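Local coordinates for hypothetical Thioesterase Protein SP_1851 (Streptococcus pneumoniae serotype 4, PDB 4XY5) that is a putative PaaI-type thioesterase of the hot-dog superfamily, which probably hydrolyses acyl-CoA-like thioesters, at residues A[28-33]-A[58-63]; A[51-56]-A[106-111]. The protein carries 1 engineered substitution. One frame throughout, in Å; residues are numbered along the deposited sequence.

Contact 1: A[28-33]-A[58-63]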
loop_
_atom_site.group_PDB
_atom_site.type_symbol
_atom_site.label_atom_id
_atom_site.label_comp_id
_atom_site.label_asym_id
_atom_site.label_seq_id
_atom_site.Cartn_x
_atom_site.Cartn_y
_atom_site.Cartn_z
ATOM N N VAL A 28 14.051 7.833 -14.885
ATOM C CA VAL A 28 15.227 8.147 -14.097
ATOM C C VAL A 28 15.953 6.859 -13.749
ATOM O O VAL A 28 15.320 5.862 -13.428
ATOM C CB VAL A 28 14.835 8.901 -12.803
ATOM C CG1 VAL A 28 16.020 8.983 -11.841
ATOM C CG2 VAL A 28 14.292 10.287 -13.138
ATOM N N VAL A 29 17.276 6.872 -13.855
ATOM C CA VAL A 29 18.108 5.769 -13.381
ATOM C C VAL A 29 19.262 6.335 -12.546
ATOM O O VAL A 29 20.031 7.171 -13.028
ATOM C CB VAL A 29 18.691 4.937 -14.544
ATOM C CG1 VAL A 29 19.634 3.866 -14.013
ATOM C CG2 VAL A 29 17.574 4.315 -15.375
ATOM N N VAL A 30 19.375 5.872 -11.299
ATOM C CA VAL A 30 20.427 6.322 -10.380
ATOM C C VAL A 30 21.082 5.097 -9.764
ATOM O O VAL A 30 20.386 4.148 -9.411
ATOM C CB VAL A 30 19.865 7.233 -9.264
ATOM C CG1 VAL A 30 20.949 7.586 -8.237
ATOM C CG2 VAL A 30 19.240 8.492 -9.858
ATOM N N THR A 31 22.410 5.109 -9.632
ATOM C CA THR A 31 23.097 4.010 -8.969
ATOM C C THR A 31 23.712 4.481 -7.645
ATOM O O THR A 31 23.973 5.669 -7.454
ATOM C CB THR A 31 24.187 3.387 -9.860
ATOM O OG1 THR A 31 25.206 4.356 -10.125
ATOM C CG2 THR A 31 23.581 2.892 -11.172
ATOM N N THR A 32 23.897 3.548 -6.719
ATOM C CA THR A 32 24.454 3.887 -5.415
ATOM C C THR A 32 25.054 2.638 -4.793
ATOM O O THR A 32 24.601 1.524 -5.059
ATOM C CB THR A 32 23.388 4.498 -4.463
ATOM O OG1 THR A 32 24.029 4.994 -3.283
ATOM C CG2 THR A 32 22.324 3.474 -4.061
ATOM N N LYS A 33 26.087 2.820 -3.976
ATOM C CA LYS A 33 26.731 1.688 -3.330
ATOM C C LYS A 33 26.314 1.598 -1.876
ATOM O O LYS A 33 26.385 2.593 -1.158
ATOM C CB LYS A 33 28.259 1.794 -3.406
ATOM C CG LYS A 33 28.942 0.492 -2.989
ATOM C CD LYS A 33 30.453 0.590 -3.074
ATOM C CE LYS A 33 30.986 1.586 -2.078
ATOM N NZ LYS A 33 32.472 1.606 -2.084
ATOM N N SER A 58 11.702 8.859 -7.169
ATOM C CA SER A 58 10.347 9.250 -7.561
ATOM C C SER A 58 10.246 10.768 -7.709
ATOM O O SER A 58 9.606 11.280 -8.635
ATOM C CB SER A 58 9.313 8.752 -6.545
ATOM O OG SER A 58 7.993 9.131 -6.938
ATOM N N GLY A 59 10.872 11.487 -6.787
ATOM C CA GLY A 59 10.878 12.940 -6.856
ATOM C C GLY A 59 11.612 13.419 -8.098
ATOM O O GLY A 59 11.159 14.345 -8.773
ATOM N N LEU A 60 12.735 12.777 -8.404
ATOM C CA LEU A 60 13.491 13.106 -9.614
ATOM C C LEU A 60 12.661 12.842 -10.871
ATOM O O LEU A 60 12.753 13.584 -11.849
ATOM C CB LEU A 60 14.806 12.324 -9.662
ATOM C CG LEU A 60 15.878 12.721 -8.625
ATOM C CD1 LEU A 60 17.007 11.729 -8.661
ATOM C CD2 LEU A 60 16.405 14.129 -8.867
ATOM N N VAL A 61 11.828 11.801 -10.856
ATOM C CA VAL A 61 10.952 11.569 -12.007
ATOM C C VAL A 61 10.006 12.757 -12.198
ATOM O O VAL A 61 9.836 13.231 -13.323
ATOM C CB VAL A 61 10.130 10.274 -11.867
ATOM C CG1 VAL A 61 9.088 10.167 -12.984
ATOM C CG2 VAL A 61 11.032 9.063 -11.911
ATOM N N VAL A 62 9.414 13.239 -11.104
ATOM C CA VAL A 62 8.555 14.424 -11.120
ATOM C C VAL A 62 9.262 15.622 -11.748
ATOM O O VAL A 62 8.717 16.286 -12.627
ATOM C CB VAL A 62 8.113 14.860 -9.704
ATOM C CG1 VAL A 62 7.350 16.181 -9.778
ATOM C CG2 VAL A 62 7.257 13.801 -9.024
ATOM N N ILE A 63 10.473 15.902 -11.272
ATOM C CA ILE A 63 11.208 17.061 -11.772
ATOM C C ILE A 63 11.467 16.916 -13.268
ATOM O O ILE A 63 11.347 17.883 -14.020
ATOM C CB ILE A 63 12.521 17.251 -11.010
ATOM C CG1 ILE A 63 12.213 17.630 -9.559
ATOM C CG2 ILE A 63 13.375 18.346 -11.650
ATOM C CD1 ILE A 63 13.432 17.693 -8.684
#

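Contact 2: A[51-56]-A[106-111]. Engineered in segment 51-56: Ala55 (natural residue Asp).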
loop_
_atom_site.group_PDB
_atom_site.type_symbol
_atom_site.label_atom_id
_atom_site.label_comp_id
_atom_site.label_asym_id
_atom_site.label_seq_id
_atom_site.Cartn_x
_atom_site.Cartn_y
_atom_site.Cartn_z
ATOM N N PHE A 51 13.682 2.384 0.924
ATOM C CA PHE A 51 12.543 3.243 0.597
ATOM C C PHE A 51 13.011 4.635 0.210
ATOM O O PHE A 51 12.496 5.246 -0.735
ATOM C CB PHE A 51 11.575 3.338 1.773
ATOM C CG PHE A 51 10.375 4.213 1.500
ATOM C CD1 PHE A 51 9.193 3.667 1.032
ATOM C CD2 PHE A 51 10.437 5.590 1.720
ATOM C CE1 PHE A 51 8.085 4.473 0.794
ATOM C CE2 PHE A 51 9.355 6.399 1.482
ATOM C CZ PHE A 51 8.160 5.842 1.014
ATOM N N THR A 52 13.976 5.164 0.957
ATOM C CA THR A 52 14.407 6.519 0.693
ATOM C C THR A 52 15.067 6.618 -0.692
ATOM O O THR A 52 14.871 7.602 -1.404
ATOM C CB THR A 52 15.366 7.023 1.807
ATOM O OG1 THR A 52 14.640 7.084 3.052
ATOM C CG2 THR A 52 15.921 8.419 1.479
ATOM N N LEU A 53 15.830 5.600 -1.075
ATOM C CA LEU A 53 16.357 5.554 -2.443
ATOM C C LEU A 53 15.204 5.685 -3.443
ATOM O O LEU A 53 15.270 6.490 -4.372
ATOM C CB LEU A 53 17.135 4.262 -2.697
ATOM C CG LEU A 53 18.387 3.976 -1.862
ATOM C CD1 LEU A 53 19.038 2.672 -2.304
ATOM C CD2 LEU A 53 19.410 5.123 -1.954
ATOM N N CYS A 54 14.130 4.929 -3.225
ATOM C CA CYS A 54 12.998 4.953 -4.153
ATOM C C CYS A 54 12.278 6.304 -4.163
ATOM O O CYS A 54 11.889 6.807 -5.226
ATOM C CB CYS A 54 11.987 3.851 -3.816
ATOM S SG CYS A 54 12.627 2.206 -4.074
ATOM N N ALA A 55 12.087 6.885 -2.981
ATOM C CA ALA A 55 11.347 8.145 -2.880
ATOM C C ALA A 55 12.092 9.297 -3.532
ATOM O O ALA A 55 11.487 10.162 -4.176
ATOM C CB ALA A 55 11.050 8.480 -1.424
ATOM N N GLN A 56 13.403 9.329 -3.342
ATOM C CA GLN A 56 14.210 10.352 -3.987
ATOM C C GLN A 56 14.116 10.229 -5.515
ATOM O O GLN A 56 13.901 11.220 -6.229
ATOM C CB GLN A 56 15.653 10.242 -3.517
ATOM C CG GLN A 56 16.580 11.310 -4.077
ATOM C CD GLN A 56 16.282 12.700 -3.540
ATOM O OE1 GLN A 56 15.382 12.896 -2.718
ATOM N NE2 GLN A 56 17.042 13.680 -4.012
ATOM N N VAL A 106 8.958 2.484 -9.035
ATOM C CA VAL A 106 10.412 2.513 -8.829
ATOM C C VAL A 106 10.883 1.123 -8.458
ATOM O O VAL A 106 10.310 0.496 -7.574
ATOM C CB VAL A 106 10.820 3.515 -7.736
ATOM C CG1 VAL A 106 12.351 3.543 -7.581
ATOM C CG2 VAL A 106 10.278 4.908 -8.069
ATOM N N ASP A 107 11.921 0.642 -9.141
ATOM C CA ASP A 107 12.389 -0.733 -8.961
ATOM C C ASP A 107 13.868 -0.696 -8.655
ATOM O O ASP A 107 14.590 0.048 -9.294
ATOM C CB ASP A 107 12.132 -1.570 -10.220
ATOM C CG ASP A 107 10.655 -1.593 -10.623
ATOM O OD1 ASP A 107 9.787 -1.855 -9.756
ATOM O OD2 ASP A 107 10.360 -1.327 -11.805
ATOM N N ILE A 108 14.318 -1.480 -7.680
ATOM C CA ILE A 108 15.739 -1.559 -7.398
ATOM C C ILE A 108 16.272 -2.959 -7.676
ATOM O O ILE A 108 15.687 -3.958 -7.239
ATOM C CB ILE A 108 16.065 -1.164 -5.939
ATOM C CG1 ILE A 108 15.625 0.283 -5.676
ATOM C CG2 ILE A 108 17.562 -1.340 -5.683
ATOM C CD1 ILE A 108 16.102 0.844 -4.279
ATOM N N THR A 109 17.373 -3.010 -8.425
ATOM C CA THR A 109 18.076 -4.256 -8.724
ATOM C C THR A 109 19.521 -4.158 -8.231
ATOM O O THR A 109 20.058 -3.058 -8.102
ATOM C CB THR A 109 18.070 -4.562 -10.236
ATOM O OG1 THR A 109 18.613 -3.443 -10.947
ATOM C CG2 THR A 109 16.645 -4.805 -10.720
ATOM N N ASN A 110 20.159 -5.292 -7.951
ATOM C CA ASN A 110 21.563 -5.225 -7.553
ATOM C C ASN A 110 22.464 -5.475 -8.751
ATOM O O ASN A 110 21.973 -5.624 -9.867
ATOM C CB ASN A 110 21.877 -6.198 -6.402
ATOM C CG ASN A 110 21.694 -7.654 -6.778
ATOM O OD1 ASN A 110 21.635 -8.006 -7.953
ATOM N ND2 ASN A 110 21.617 -8.517 -5.766
ATOM N N GLN A 111 23.778 -5.527 -8.512
ATOM C CA GLN A 111 24.768 -5.600 -9.586
ATOM C C GLN A 111 24.719 -6.939 -10.317
ATOM O O GLN A 111 25.334 -7.092 -11.370
ATOM C CB GLN A 111 26.187 -5.347 -9.037
ATOM C CG GLN A 111 26.725 -6.432 -8.118
ATOM C CD GLN A 111 26.148 -6.358 -6.719
ATOM O OE1 GLN A 111 25.575 -5.341 -6.327
ATOM N NE2 GLN A 111 26.284 -7.438 -5.959
#

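Contact 1: A[28-33]-A[58-63]
Val28 and Val30 reach from strand 27-33 onto the last turns of helix 47-64, the long helix that the antiparallel sheet of a hot-dog fold wraps around. The short segments run at 141° to one another, their axes approaching to 8.6 Å; the side-chain contacts are all aliphatic and no hydrogen bond crosses between them. Val28 does most of the work. Its CG2 branch, set beside the backbone N by a chi1 of 168°, settles on the helix over the link between Leu60 and Val61. Val28 CG2 lies 3.7 Å from Val61 N and 3.8 Å from the carbonyl carbon C of Leu60, so the methyl rests on the peptide unit joining the two residues as well as on their side chains. The other branch, Val28 CG1, is turned to the Leu60 side, where it comes within 4.2 Å of Leu60 CB; the side chains of Val28 and Leu60 cross at roughly a right angle. The two valines, Val28 and Val61, meet at a slant.

Further along the strand, Val30 also lies across Leu60 nearly square, its CG2 meeting CD1 of Leu60 at 4.1 Å. Ile57, one turn earlier on the helix, packs on both strand valines, while Tyr41 of the second subunit covers Leu60. The closest side-chain approach is methyl to methyl, Val28 CG2 to Val61 CG2 at 3.7 Å.

Contact 2: A[51-56]-A[106-111]
Cys54 lays its thiol across Val106 and Ile108, two residues of strand 101-109 that face the central helix of the hot-dog fold. With chi1 at -66° the sulfur stands beside its own backbone N, and from there it bridges the two strand side chains: Cys54 SG is 3.7 Å from Ile108 CD1 and 3.8 Å from Val106 CG1. No hydrogen bond joins helix and strand here, and the thiol takes part through apolar packing.

Val106 lies along the Cys54 backbone, with both methyls on one side of it. Val106 CG1 sits 3.8 Å from Cys54 CA and Val106 CG2 3.8 Å from Cys54 O. Ile108 extends its longer branch between Cys54 and Leu53, crossing the leucine at about a right angle. Beside them on strand 87-97, Ile90 touches Val106 and Leu88 touches Ile108, and Phe121 of strand 115-127 packs on Cys54. The neighbouring helix residue Ala55, an engineered replacement of the natural Asp, points away from this strand and packs on His46 of the second subunit. At the Leu53 end, the terminal methyl CD1 of Ile108 lies 3.9 Å from Leu53 CB and 4.0 Å from Leu53 CD1.

Both contacts are buried and join helix 47-64 to the same curved sheet, with centres about 8 Å apart. Both strands are internal to the sheet; centre to centre, contact 2, on a middle turn of the helix, lies about 3 Å from the middle of the chain, and contact 1, at the helix's C-terminal end, about 7 Å. Neither has a hydrogen bond across it, but the side chains of contact 1 are all aliphatic, whereas contact 2 brings in the sulfur of Cys54. They touch directly: Thr32 CG2 lies 3.8 Å from Leu53 CD1. Both helix segments also meet the second subunit, contact 1 by packing of Leu60 and Ile63 on Tyr41 of that subunit, contact 2 by a hydrogen bond between Gln56 OE1 and His46 NE2 of that subunit.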